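Local coordinates for galacto-N-biose/lacto-N-biose I transporter substrate-binding protein (PDB 2Z8F) that binds galacto-N-biose, lacto-N-biose and, in this complex, lacto-N-tetraose as the substrate-binding component of a Bifidobacterium longum ABC transporter, at residues 200-204 with 399-403; 173-179 with 374-379; 211-216 with 276-280; 249-253 with 286-290; 123-127 with 291-295. All coordinates share one frame; numbering follows the deposited sequence.

Overall arrangement
From the N terminus, the chain first passes 123-127, whose loop is closed when strand 290-294 returns beside it in contact 5, within the sheet of one lobe. Next come 173-179 and 200-204, to which the C-terminal helices return: 374-379 closes contact 2 and 399-403 closes contact 1, so these two cross each other and both cross contact 5. Contact 3 joins helix 207-221 to the loop before strand 290-294; contact 4 joins the end of strand 246-250 to the same loop. They cross one another and fall within the spans of contacts 1, 2 and 5. The centre of contact 4 lies about 3 Å from the centre of the chain; it touches contacts 2 and 5, while contact 2 packs on contact 3.

Contact 1. Residues 200-204 with 399-403; sequences WVVNT and SVDTL
W200 of strand 199-202 and L403 of helix 389-405 meet with their side chains at about a right angle, the leucine methyls set against the root and one face of the indole. Starting at the tryptophan root, CB touches L403 CD1 at 3.7 Å. CG has both leucine methyls near it, and CD1 then NE1 lie beneath L403 CD2, the two atoms of the pyrrole edge being shared by one methyl. This is a CH-pi contact: L403 CD2 is 3.9 Å from the centroid of the W200 five-membered ring and only 12° off its normal. The W200 side chain also packs on Y193 and V195 of strand 193-196 and on P365. Strands 193-196 and 199-202 form a small antiparallel hairpin, and the axes of 399-403 and 200-202 run roughly antiparallel (159°) and approach to 9.5 Å. V202 points toward the same helix. With CG1 anti to the backbone N (chi1 177°), that branch meets S399 CB at 3.7 Å, leaving CG2 to touch L403 CD1 at 3.7 Å, while V202 CB has V400 CG2 at 4.0 Å. T204 CG2 approaches S399 OG, a hydroxyl that is hydrogen-bonded to A395 O and to Y193 OH. T204 OG1 is bonded to F392 O, again on the helix, and Q396 NE2 bonds V202 O.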
# COMPACT_ATOMS: atom_id res chain seq x y z
N TRP A 200 3.58 10.11 -22.85
CA TRP A 200 3.60 10.42 -21.43
C TRP A 200 4.37 11.70 -21.13
O TRP A 200 5.38 12.01 -21.78
CB TRP A 200 4.31 9.28 -20.70
CG TRP A 200 3.49 8.06 -20.60
CD1 TRP A 200 3.44 7.02 -21.49
CD2 TRP A 200 2.58 7.73 -19.54
NE1 TRP A 200 2.56 6.06 -21.04
CE2 TRP A 200 2.01 6.47 -19.85
CE3 TRP A 200 2.19 8.37 -18.36
CZ2 TRP A 200 1.06 5.85 -19.03
CZ3 TRP A 200 1.25 7.75 -17.53
CH2 TRP A 200 0.70 6.50 -17.87
N VAL A 201 3.91 12.41 -20.10
CA VAL A 201 4.65 13.52 -19.50
C VAL A 201 4.95 13.16 -18.05
O VAL A 201 4.04 12.81 -17.29
CB VAL A 201 3.88 14.85 -19.57
CG1 VAL A 201 4.67 15.99 -18.92
CG2 VAL A 201 3.59 15.17 -21.02
N VAL A 202 6.22 13.27 -17.69
CA VAL A 202 6.72 12.83 -16.38
C VAL A 202 7.26 14.06 -15.66
O VAL A 202 8.06 14.82 -16.23
CB VAL A 202 7.88 11.83 -16.55
CG1 VAL A 202 8.47 11.42 -15.18
CG2 VAL A 202 7.42 10.63 -17.35
N ASN A 203 6.82 14.26 -14.42
CA ASN A 203 7.50 15.20 -13.52
C ASN A 203 7.37 14.71 -12.09
O ASN A 203 6.33 14.89 -11.45
CB ASN A 203 6.94 16.61 -13.65
CG ASN A 203 7.57 17.57 -12.64
OD1 ASN A 203 8.67 17.32 -12.08
ND2 ASN A 203 6.89 18.70 -12.42
N THR A 204 8.43 14.04 -11.61
CA THR A 204 8.46 13.52 -10.25
C THR A 204 9.04 14.51 -9.26
O THR A 204 9.26 14.17 -8.09
CB THR A 204 9.30 12.22 -10.18
OG1 THR A 204 10.67 12.54 -10.49
CG2 THR A 204 8.80 11.23 -11.17
N SER A 399 12.03 6.98 -14.47
CA SER A 399 10.68 6.96 -15.03
C SER A 399 10.74 7.13 -16.54
O SER A 399 10.19 6.32 -17.29
CB SER A 399 9.82 8.08 -14.43
OG SER A 399 9.57 7.91 -13.04
N VAL A 400 11.40 8.20 -17.00
CA VAL A 400 11.54 8.41 -18.43
C VAL A 400 12.24 7.23 -19.14
O VAL A 400 11.74 6.72 -20.16
CB VAL A 400 12.27 9.74 -18.71
CG1 VAL A 400 12.53 9.86 -20.19
CG2 VAL A 400 11.42 10.93 -18.17
N ASP A 401 13.34 6.74 -18.57
CA ASP A 401 14.08 5.62 -19.16
C ASP A 401 13.21 4.37 -19.26
O ASP A 401 13.24 3.64 -20.25
CB ASP A 401 15.34 5.31 -18.34
CG ASP A 401 16.38 6.42 -18.40
OD1 ASP A 401 16.19 7.37 -19.18
OD2 ASP A 401 17.37 6.34 -17.64
N THR A 402 12.45 4.11 -18.21
CA THR A 402 11.65 2.89 -18.14
C THR A 402 10.53 2.92 -19.20
O THR A 402 10.29 1.94 -19.87
CB THR A 402 11.12 2.66 -16.71
OG1 THR A 402 12.24 2.54 -15.80
CG2 THR A 402 10.26 1.39 -16.63
N LEU A 403 9.86 4.07 -19.35
CA LEU A 403 8.82 4.22 -20.37
C LEU A 403 9.41 3.96 -21.76
O LEU A 403 8.83 3.22 -22.55
CB LEU A 403 8.23 5.64 -20.30
CG LEU A 403 7.29 5.88 -19.11
CD1 LEU A 403 6.99 7.37 -18.94
CD2 LEU A 403 5.99 5.09 -19.30

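Contact 2. Residues 173-179 with 374-379. With GAL (beta-D-galactopyranose), chain C.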
# COMPACT_ATOMS: atom_id res chain seq x y z
N TYR A 173 12.28 6.97 8.96
CA TYR A 173 12.65 7.07 7.56
C TYR A 173 12.90 5.64 7.10
O TYR A 173 13.80 4.98 7.64
CB TYR A 173 13.93 7.89 7.44
CG TYR A 173 14.49 8.03 6.05
CD1 TYR A 173 13.92 8.91 5.13
CD2 TYR A 173 15.64 7.32 5.65
CE1 TYR A 173 14.45 9.06 3.86
CE2 TYR A 173 16.19 7.48 4.37
CZ TYR A 173 15.58 8.36 3.47
OH TYR A 173 16.10 8.54 2.20
N GLN A 174 12.13 5.19 6.11
CA GLN A 174 12.11 3.79 5.71
C GLN A 174 12.67 3.66 4.29
O GLN A 174 11.92 3.68 3.30
CB GLN A 174 10.68 3.24 5.80
CG GLN A 174 10.13 3.27 7.22
CD GLN A 174 8.70 2.86 7.31
OE1 GLN A 174 8.16 2.24 6.40
NE2 GLN A 174 8.06 3.20 8.42
N PRO A 175 14.00 3.47 4.18
CA PRO A 175 14.56 3.45 2.83
C PRO A 175 14.04 2.33 1.94
O PRO A 175 14.00 2.51 0.73
CB PRO A 175 16.08 3.32 3.07
CG PRO A 175 16.22 2.86 4.46
CD PRO A 175 15.02 3.25 5.23
N ASP A 176 13.66 1.19 2.53
CA ASP A 176 13.11 0.05 1.77
C ASP A 176 11.62 0.23 1.39
O ASP A 176 11.03 -0.66 0.78
CB ASP A 176 13.27 -1.28 2.54
CG ASP A 176 12.63 -1.27 3.93
OD1 ASP A 176 12.34 -0.19 4.49
OD2 ASP A 176 12.41 -2.37 4.50
N GLU A 177 11.06 1.39 1.73
CA GLU A 177 9.67 1.72 1.41
C GLU A 177 9.60 3.05 0.71
O GLU A 177 8.50 3.59 0.51
CB GLU A 177 8.78 1.74 2.66
CG GLU A 177 8.44 0.29 3.13
CD GLU A 177 7.50 -0.43 2.14
OE1 GLU A 177 6.76 0.26 1.38
OE2 GLU A 177 7.49 -1.68 2.13
N ALA A 178 10.75 3.60 0.31
CA ALA A 178 10.70 4.93 -0.37
C ALA A 178 9.80 4.90 -1.62
O ALA A 178 9.01 5.83 -1.86
CB ALA A 178 12.10 5.41 -0.75
N GLY A 179 9.89 3.84 -2.40
CA GLY A 179 9.09 3.75 -3.65
C GLY A 179 7.57 3.70 -3.46
O GLY A 179 6.82 3.95 -4.42
N MET A 374 14.17 4.49 -6.37
CA MET A 374 13.86 5.31 -5.19
C MET A 374 14.40 4.72 -3.90
O MET A 374 15.00 5.43 -3.10
CB MET A 374 12.34 5.59 -5.09
CG MET A 374 11.84 6.56 -6.19
SD MET A 374 10.05 6.80 -5.99
CE MET A 374 9.98 7.72 -4.52
N ASN A 375 14.25 3.41 -3.73
CA ASN A 375 14.76 2.73 -2.54
C ASN A 375 16.29 2.76 -2.47
O ASN A 375 16.86 2.99 -1.41
CB ASN A 375 14.30 1.28 -2.55
CG ASN A 375 12.83 1.10 -2.14
OD1 ASN A 375 12.05 2.07 -2.05
ND2 ASN A 375 12.47 -0.15 -1.84
N GLU A 376 16.94 2.51 -3.59
CA GLU A 376 18.40 2.54 -3.66
C GLU A 376 18.91 3.92 -3.29
O GLU A 376 19.81 4.07 -2.46
CB GLU A 376 18.82 2.20 -5.07
CG GLU A 376 20.33 2.07 -5.25
CD GLU A 376 20.66 1.84 -6.70
OE1 GLU A 376 20.77 2.82 -7.45
OE2 GLU A 376 20.82 0.66 -7.09
N THR A 377 18.34 4.95 -3.90
CA THR A 377 18.76 6.31 -3.59
C THR A 377 18.40 6.73 -2.15
O THR A 377 19.20 7.40 -1.49
CB THR A 377 18.25 7.26 -4.69
OG1 THR A 377 18.74 6.80 -5.96
CG2 THR A 377 18.68 8.71 -4.43
N ALA A 378 17.23 6.29 -1.67
CA ALA A 378 16.79 6.60 -0.32
C ALA A 378 17.81 6.09 0.70
O ALA A 378 18.09 6.75 1.68
CB ALA A 378 15.41 6.01 -0.02
N ALA A 379 18.36 4.90 0.44
CA ALA A 379 19.33 4.33 1.36
C ALA A 379 20.62 5.16 1.50
O ALA A 379 21.27 5.13 2.55
CB ALA A 379 19.67 2.91 0.93
C1 GAL C . 9.89 -3.52 -1.71
C2 GAL C . 8.38 -3.81 -1.69
C3 GAL C . 7.78 -3.86 -0.29
C4 GAL C . 8.63 -4.75 0.63
C5 GAL C . 10.10 -4.32 0.55
C6 GAL C . 11.02 -5.23 1.36
O2 GAL C . 7.75 -2.80 -2.45
O3 GAL C . 6.45 -4.32 -0.52
O4 GAL C . 8.52 -6.05 0.13
O5 GAL C . 10.54 -4.37 -0.79
O6 GAL C . 12.35 -4.74 1.19
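N375 inserts its amide between the backbone turns around D176 and G179. Its OD1 accepts the G179 N-H at 2.8 Å, a nearly straight bond (159° at the hydrogen) that arrives almost along the C=O axis; the amide's other end, ND2, makes a weak bond of 3.0 Å to D176 O. The straight bond to OD1, with the weak one from ND2, favours this orientation of the amide. At the other end, Y173 OH gives a 2.7 Å bond to A378 O, with the oxygen at the ring edge in the ring plane. Because Y173 CG stands anti to the backbone N (chi1 177°), the ring stretches out to the helix. Between these polar grips the packing is tight: A178 CB and A378 CB are 3.4 Å apart, P175 CB lies on A379, and M374 CE reaches A178 O at 3.4 Å. In the next shell, D176 accepts the backbone N-H groups of R230 and W231, and E177 OE2, hydrogen-bonded to W231 NE1, comes within 3.3 Å of C3 of the chain C galactose. N375 touches the glucose. D176, E177 and N375 thus line the interlobe sugar cleft of a bacterial solute-binding protein.

Contact 3. Residues 211-216 with 276-280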
# COMPACT_ATOMS: atom_id res chain seq x y z
N ALA A 211 8.70 19.28 -0.91
CA ALA A 211 8.34 19.49 0.48
C ALA A 211 8.63 18.22 1.27
O ALA A 211 9.10 18.28 2.40
CB ALA A 211 6.85 19.86 0.57
N THR A 212 8.35 17.09 0.64
CA THR A 212 8.59 15.75 1.26
C THR A 212 10.09 15.55 1.49
O THR A 212 10.53 15.15 2.60
CB THR A 212 8.00 14.64 0.38
OG1 THR A 212 6.56 14.78 0.32
CG2 THR A 212 8.30 13.27 0.97
N ALA A 213 10.89 15.89 0.49
CA ALA A 213 12.34 15.78 0.64
C ALA A 213 12.85 16.65 1.78
O ALA A 213 13.65 16.23 2.59
CB ALA A 213 13.06 16.17 -0.67
N ASP A 214 12.36 17.89 1.84
CA ASP A 214 12.82 18.83 2.87
C ASP A 214 12.48 18.34 4.28
O ASP A 214 13.30 18.42 5.18
CB ASP A 214 12.17 20.19 2.60
CG ASP A 214 12.68 21.30 3.52
OD1 ASP A 214 13.91 21.43 3.74
OD2 ASP A 214 11.81 22.09 4.00
N PHE A 215 11.28 17.77 4.44
CA PHE A 215 10.84 17.25 5.73
C PHE A 215 11.80 16.15 6.19
O PHE A 215 12.37 16.24 7.28
CB PHE A 215 9.43 16.71 5.61
CG PHE A 215 8.86 16.13 6.90
CD1 PHE A 215 8.47 16.96 7.97
CD2 PHE A 215 8.70 14.75 7.04
CE1 PHE A 215 7.92 16.43 9.14
CE2 PHE A 215 8.14 14.19 8.22
CZ PHE A 215 7.76 15.03 9.26
N TYR A 216 12.02 15.14 5.35
CA TYR A 216 12.90 14.03 5.76
C TYR A 216 14.35 14.48 5.87
O TYR A 216 15.06 13.99 6.74
CB TYR A 216 12.76 12.79 4.87
CG TYR A 216 11.45 12.03 5.14
CD1 TYR A 216 10.38 12.12 4.26
CD2 TYR A 216 11.32 11.24 6.29
CE1 TYR A 216 9.15 11.45 4.52
CE2 TYR A 216 10.12 10.54 6.54
CZ TYR A 216 9.05 10.64 5.66
OH TYR A 216 7.86 9.96 5.92
N ASP A 276 0.23 18.45 8.01
CA ASP A 276 0.61 19.12 6.77
C ASP A 276 2.13 19.18 6.68
O ASP A 276 2.74 20.27 6.68
CB ASP A 276 -0.04 20.50 6.72
CG ASP A 276 0.14 21.17 5.39
OD1 ASP A 276 0.43 20.46 4.41
OD2 ASP A 276 0.00 22.41 5.32
N TRP A 277 2.76 18.00 6.64
CA TRP A 277 4.22 17.93 6.73
C TRP A 277 4.95 17.77 5.40
O TRP A 277 6.18 17.92 5.35
CB TRP A 277 4.66 16.77 7.67
CG TRP A 277 3.94 16.77 8.97
CD1 TRP A 277 3.59 17.86 9.72
CD2 TRP A 277 3.49 15.62 9.69
NE1 TRP A 277 2.91 17.45 10.85
CE2 TRP A 277 2.85 16.08 10.86
CE3 TRP A 277 3.54 14.24 9.44
CZ2 TRP A 277 2.27 15.21 11.79
CZ3 TRP A 277 2.94 13.37 10.38
CH2 TRP A 277 2.32 13.86 11.53
N PHE A 278 4.18 17.47 4.34
CA PHE A 278 4.72 17.01 3.07
C PHE A 278 4.29 17.86 1.89
O PHE A 278 4.36 17.41 0.75
CB PHE A 278 4.29 15.54 2.82
CG PHE A 278 4.51 14.63 4.00
CD1 PHE A 278 5.79 14.15 4.29
CD2 PHE A 278 3.45 14.26 4.82
CE1 PHE A 278 6.01 13.33 5.40
CE2 PHE A 278 3.65 13.46 5.94
CZ PHE A 278 4.94 12.98 6.23
N GLY A 279 3.86 19.10 2.17
CA GLY A 279 3.23 19.91 1.10
C GLY A 279 1.90 19.33 0.64
O GLY A 279 1.42 19.65 -0.46
N ASN A 280 1.32 18.46 1.48
CA ASN A 280 0.14 17.66 1.12
C ASN A 280 -1.19 18.40 1.28
O ASN A 280 -2.22 17.90 0.82
CB ASN A 280 0.12 16.33 1.91
CG ASN A 280 0.38 16.51 3.40
OD1 ASN A 280 1.38 17.12 3.82
ND2 ASN A 280 -0.52 15.97 4.22
O HOH W 1 7.83 19.85 4.41
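The F215 ring carries W277 CB over one face, 3.9 Å from the ring centroid and 22° off the normal. The indole beyond lies nearly parallel to it (planes at 6°) but shifted along its own plane, the centroids of F215 and the W277 five-membered ring 5.4 Å apart, which leaves little stacking. F215 CD2 in turn sits over the centre of the Y216 ring. With F215 CG anti to the backbone N (chi1 179°), the phenyl extends to the loop, where F278 comes in obliquely, its CE1 3.5 Å from F215 CD2. W277 CB covers a face of the F278 ring and F278 CZ lies at the indole edge; F215, W277 and F278 form an aromatic cluster. An alanine in place of F215 is likely to open a gap beneath W277 CB and leave the F278 ring freer to turn. One water donates to both A211 O (2.8 Å) and W277 O (2.7 Å). A211 CB packs against G279 N, where a side chain on the glycine would clash. The loop before strand 290-294 is thus pressed onto helix 207-221, with F156 of helix 153-165 against F215 and W277, and L185 of helix 178-187 and V248 of strand 246-250 against F278 and Y216.

Contact 4. Residues 249-253 with 286-290; sequences AAAWE and PDGGS. With GAL (beta-D-galactopyranose), chain B; NAG (2-acetamido-2-deoxy-beta-D-glucopyranose), chain D.
W252 and D287 are joined by a hydrogen bond from the indole NE1 to the D287 carbonyl O, 2.9 Å long and 157° at the hydrogen, with the oxygen close to the ring plane. In the same segment as the tryptophan, E253 OE2 accepts A250 N-H at 2.8 Å, and its OE1 makes a salt bridge with R230. Packing sandwiches the indole: W252 CG stands between the backbone N and the carbonyl carbon (chi1 45°), which sets A250 CB against one face and the galactose of chain B over the opposite one, its C1 3.8 Å from W252 CZ2. W252 CH2 reaches C3 of the N-acetylglucosamine. In a separate van der Waals contact, A250 CB lies 3.7 Å from D287 OD2. Polar contacts hold the rim of the galactose, where G289 N gives a 3.1 Å bond to O2 and S290 OG, 2.8 Å from O3, probably makes another. A side chain on G288 would run into O2. A leucine replacing W252 would probably deprive the galactose of its flat platform and leave the D287 carbonyl without its N-H donor. An aromatic platform under the sugar with hydrogen bonds to its hydroxyls is characteristic of carbohydrate-binding pockets, here between the lobes of a solute-binding protein.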
# COMPACT_ATOMS: atom_id res chain seq x y z
N ALA A 249 2.49 5.52 8.54
CA ALA A 249 2.22 4.13 8.22
C ALA A 249 1.10 4.04 7.21
O ALA A 249 0.19 4.87 7.25
CB ALA A 249 1.81 3.38 9.51
N ALA A 250 1.17 3.06 6.31
CA ALA A 250 -0.00 2.71 5.48
C ALA A 250 -1.08 2.11 6.39
O ALA A 250 -0.75 1.41 7.34
CB ALA A 250 0.38 1.73 4.36
N ALA A 251 -2.35 2.39 6.14
CA ALA A 251 -3.42 1.91 7.03
C ALA A 251 -3.40 0.36 7.22
O ALA A 251 -3.68 -0.13 8.33
CB ALA A 251 -4.83 2.39 6.55
N TRP A 252 -2.99 -0.37 6.18
CA TRP A 252 -2.97 -1.86 6.25
C TRP A 252 -1.86 -2.37 7.18
O TRP A 252 -1.80 -3.59 7.48
CB TRP A 252 -2.91 -2.54 4.86
CG TRP A 252 -1.91 -1.92 3.92
CD1 TRP A 252 -2.19 -1.06 2.89
CD2 TRP A 252 -0.49 -2.08 3.93
NE1 TRP A 252 -1.03 -0.66 2.26
CE2 TRP A 252 0.04 -1.27 2.89
CE3 TRP A 252 0.42 -2.81 4.75
CZ2 TRP A 252 1.41 -1.18 2.61
CZ3 TRP A 252 1.78 -2.72 4.48
CH2 TRP A 252 2.27 -1.92 3.41
N GLU A 253 -0.99 -1.47 7.65
CA GLU A 253 0.04 -1.85 8.63
C GLU A 253 -0.49 -2.18 10.02
O GLU A 253 0.27 -2.72 10.84
CB GLU A 253 1.15 -0.77 8.77
CG GLU A 253 2.00 -0.62 7.52
CD GLU A 253 3.16 0.33 7.76
OE1 GLU A 253 3.92 0.14 8.74
OE2 GLU A 253 3.31 1.31 6.97
N PRO A 286 -1.65 7.38 -1.52
CA PRO A 286 -1.69 5.92 -1.51
C PRO A 286 -0.32 5.30 -1.27
O PRO A 286 0.68 5.73 -1.86
CB PRO A 286 -2.20 5.57 -2.92
CG PRO A 286 -1.63 6.69 -3.80
CD PRO A 286 -1.67 7.91 -2.91
N ASP A 287 -0.29 4.25 -0.46
CA ASP A 287 0.91 3.45 -0.28
C ASP A 287 0.40 2.01 -0.44
O ASP A 287 -0.32 1.51 0.42
CB ASP A 287 1.49 3.69 1.11
CG ASP A 287 2.64 2.72 1.48
OD1 ASP A 287 2.91 1.73 0.74
OD2 ASP A 287 3.30 3.04 2.51
N GLY A 288 0.71 1.36 -1.55
CA GLY A 288 0.07 0.07 -1.84
C GLY A 288 -1.45 0.16 -2.04
O GLY A 288 -1.99 1.17 -2.51
N GLY A 289 -2.14 -0.90 -1.66
CA GLY A 289 -3.53 -1.09 -2.08
C GLY A 289 -3.51 -1.96 -3.33
O GLY A 289 -2.69 -1.75 -4.27
N SER A 290 -4.38 -2.97 -3.35
CA SER A 290 -4.33 -3.96 -4.41
C SER A 290 -5.67 -4.36 -5.01
O SER A 290 -6.73 -4.27 -4.36
CB SER A 290 -3.65 -5.25 -3.89
OG SER A 290 -2.42 -4.99 -3.22
C1 GAL B . 0.65 -4.54 0.90
C2 GAL B . -0.36 -4.28 -0.21
C3 GAL B . -1.74 -4.11 0.40
C4 GAL B . -2.08 -5.34 1.27
C5 GAL B . -1.00 -5.55 2.33
C6 GAL B . -1.22 -6.83 3.15
O2 GAL B . -0.01 -3.07 -0.87
O3 GAL B . -2.65 -3.95 -0.65
O4 GAL B . -2.20 -6.43 0.40
O5 GAL B . 0.27 -5.67 1.70
O6 GAL B . -0.38 -6.80 4.29
C1 NAG D . 5.57 -4.31 0.61
C2 NAG D . 4.14 -4.33 0.05
C3 NAG D . 3.05 -4.61 1.09
C4 NAG D . 3.47 -5.82 1.98
C5 NAG D . 4.87 -5.54 2.52
C6 NAG D . 5.31 -6.60 3.54
C7 NAG D . 3.51 -3.03 -1.88
C8 NAG D . 3.27 -1.65 -2.44
N2 NAG D . 3.90 -3.04 -0.62
O3 NAG D . 1.91 -4.83 0.27
O4 NAG D . 2.57 -5.92 3.06
O5 NAG D . 5.75 -5.47 1.42
O6 NAG D . 5.45 -7.83 2.86
O7 NAG D . 3.30 -4.01 -2.59

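Contact 5. Residues 123-127 with 291-295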
# COMPACT_ATOMS: atom_id res chain seq x y z
N TYR A 123 -9.85 -5.44 -15.58
CA TYR A 123 -8.94 -6.59 -15.55
C TYR A 123 -9.01 -7.38 -14.26
O TYR A 123 -8.20 -8.28 -14.03
CB TYR A 123 -7.49 -6.17 -15.91
CG TYR A 123 -7.43 -5.70 -17.34
CD1 TYR A 123 -7.28 -6.62 -18.39
CD2 TYR A 123 -7.58 -4.34 -17.66
CE1 TYR A 123 -7.25 -6.19 -19.72
CE2 TYR A 123 -7.56 -3.91 -18.99
CZ TYR A 123 -7.40 -4.84 -20.00
OH TYR A 123 -7.38 -4.43 -21.32
N GLY A 124 -10.02 -7.05 -13.45
CA GLY A 124 -10.28 -7.78 -12.19
C GLY A 124 -11.20 -7.00 -11.28
O GLY A 124 -12.09 -6.26 -11.75
N LEU A 125 -11.01 -7.15 -9.97
CA LEU A 125 -11.79 -6.39 -9.02
C LEU A 125 -10.90 -5.81 -7.92
O LEU A 125 -9.92 -6.47 -7.52
CB LEU A 125 -12.92 -7.23 -8.40
CG LEU A 125 -14.01 -7.74 -9.34
CD1 LEU A 125 -14.92 -8.70 -8.59
CD2 LEU A 125 -14.82 -6.57 -9.88
N PRO A 126 -11.24 -4.61 -7.41
CA PRO A 126 -10.41 -4.00 -6.38
C PRO A 126 -10.60 -4.72 -5.06
O PRO A 126 -11.70 -5.23 -4.77
CB PRO A 126 -10.96 -2.57 -6.31
CG PRO A 126 -12.45 -2.76 -6.55
CD PRO A 126 -12.42 -3.76 -7.73
N GLN A 127 -9.56 -4.71 -4.22
CA GLN A 127 -9.63 -5.45 -2.96
C GLN A 127 -9.50 -4.54 -1.73
O GLN A 127 -10.28 -4.66 -0.78
CB GLN A 127 -8.60 -6.60 -2.93
CG GLN A 127 -8.72 -7.44 -1.66
CD GLN A 127 -7.82 -8.67 -1.72
OE1 GLN A 127 -6.61 -8.57 -1.44
NE2 GLN A 127 -8.38 -9.82 -2.12
N ALA A 291 -5.60 -4.83 -6.25
CA ALA A 291 -6.71 -5.54 -6.88
C ALA A 291 -6.34 -7.00 -6.86
O ALA A 291 -5.24 -7.36 -6.42
CB ALA A 291 -6.85 -5.07 -8.31
N VAL A 292 -7.28 -7.83 -7.30
CA VAL A 292 -6.98 -9.18 -7.75
C VAL A 292 -7.37 -9.21 -9.23
O VAL A 292 -8.49 -8.80 -9.61
CB VAL A 292 -7.70 -10.27 -6.91
CG1 VAL A 292 -7.37 -11.66 -7.46
CG2 VAL A 292 -7.28 -10.16 -5.47
N ALA A 293 -6.42 -9.60 -10.07
CA ALA A 293 -6.63 -9.59 -11.52
C ALA A 293 -6.80 -10.99 -12.07
O ALA A 293 -6.29 -11.96 -11.49
CB ALA A 293 -5.45 -8.90 -12.22
N VAL A 294 -7.50 -11.08 -13.19
CA VAL A 294 -7.64 -12.34 -13.93
C VAL A 294 -6.51 -12.37 -14.96
O VAL A 294 -6.33 -11.39 -15.70
CB VAL A 294 -9.02 -12.46 -14.63
CG1 VAL A 294 -9.12 -13.80 -15.36
CG2 VAL A 294 -10.15 -12.34 -13.58
N LEU A 295 -5.75 -13.46 -14.98
CA LEU A 295 -4.56 -13.53 -15.83
C LEU A 295 -4.88 -14.02 -17.24
O LEU A 295 -5.93 -14.61 -17.47
CB LEU A 295 -3.47 -14.39 -15.16
CG LEU A 295 -2.96 -13.84 -13.82
CD1 LEU A 295 -1.71 -14.57 -13.36
CD2 LEU A 295 -2.70 -12.31 -13.91
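Antiparallel strand pairing joins L125 to V292 in the mixed sheet of one lobe. These two form a hydrogen-bonded pair, L125 N giving to V292 O and V292 N to L125 O, each 3.0 Å long. G124 with A293 and P126 with A291 are the flanking non-hydrogen-bonded pairs, and V294 N continues the pattern to Y123 O at 3.0 Å. The G124 CA comes 3.3 Å from V292 O in a C-H...O contact, so close that a side chain there would collide with the partner strand. Strand 290-294 lies between 77-81 and 121-126, giving the order 47-53, 16-22, 77-81, 290-294, 121-126; this is the class II topology of periplasmic binding proteins, in which a strand returning from the other lobe is inserted in the sheet. L125 and V292 share a face of the sheet, where M305 and L308 of helix 301-311 cover them. Q127 runs out away from the backbone N (chi1 -176°) and sets NE2 3.5 Å from V292 CG2, and that nitrogen is hydrogen-bonded to N312 OD1 and Y20 OH. On the other strand A293 CB sits 3.4 Å from Y123 O, and A293 packs on V80 of strand 77-81.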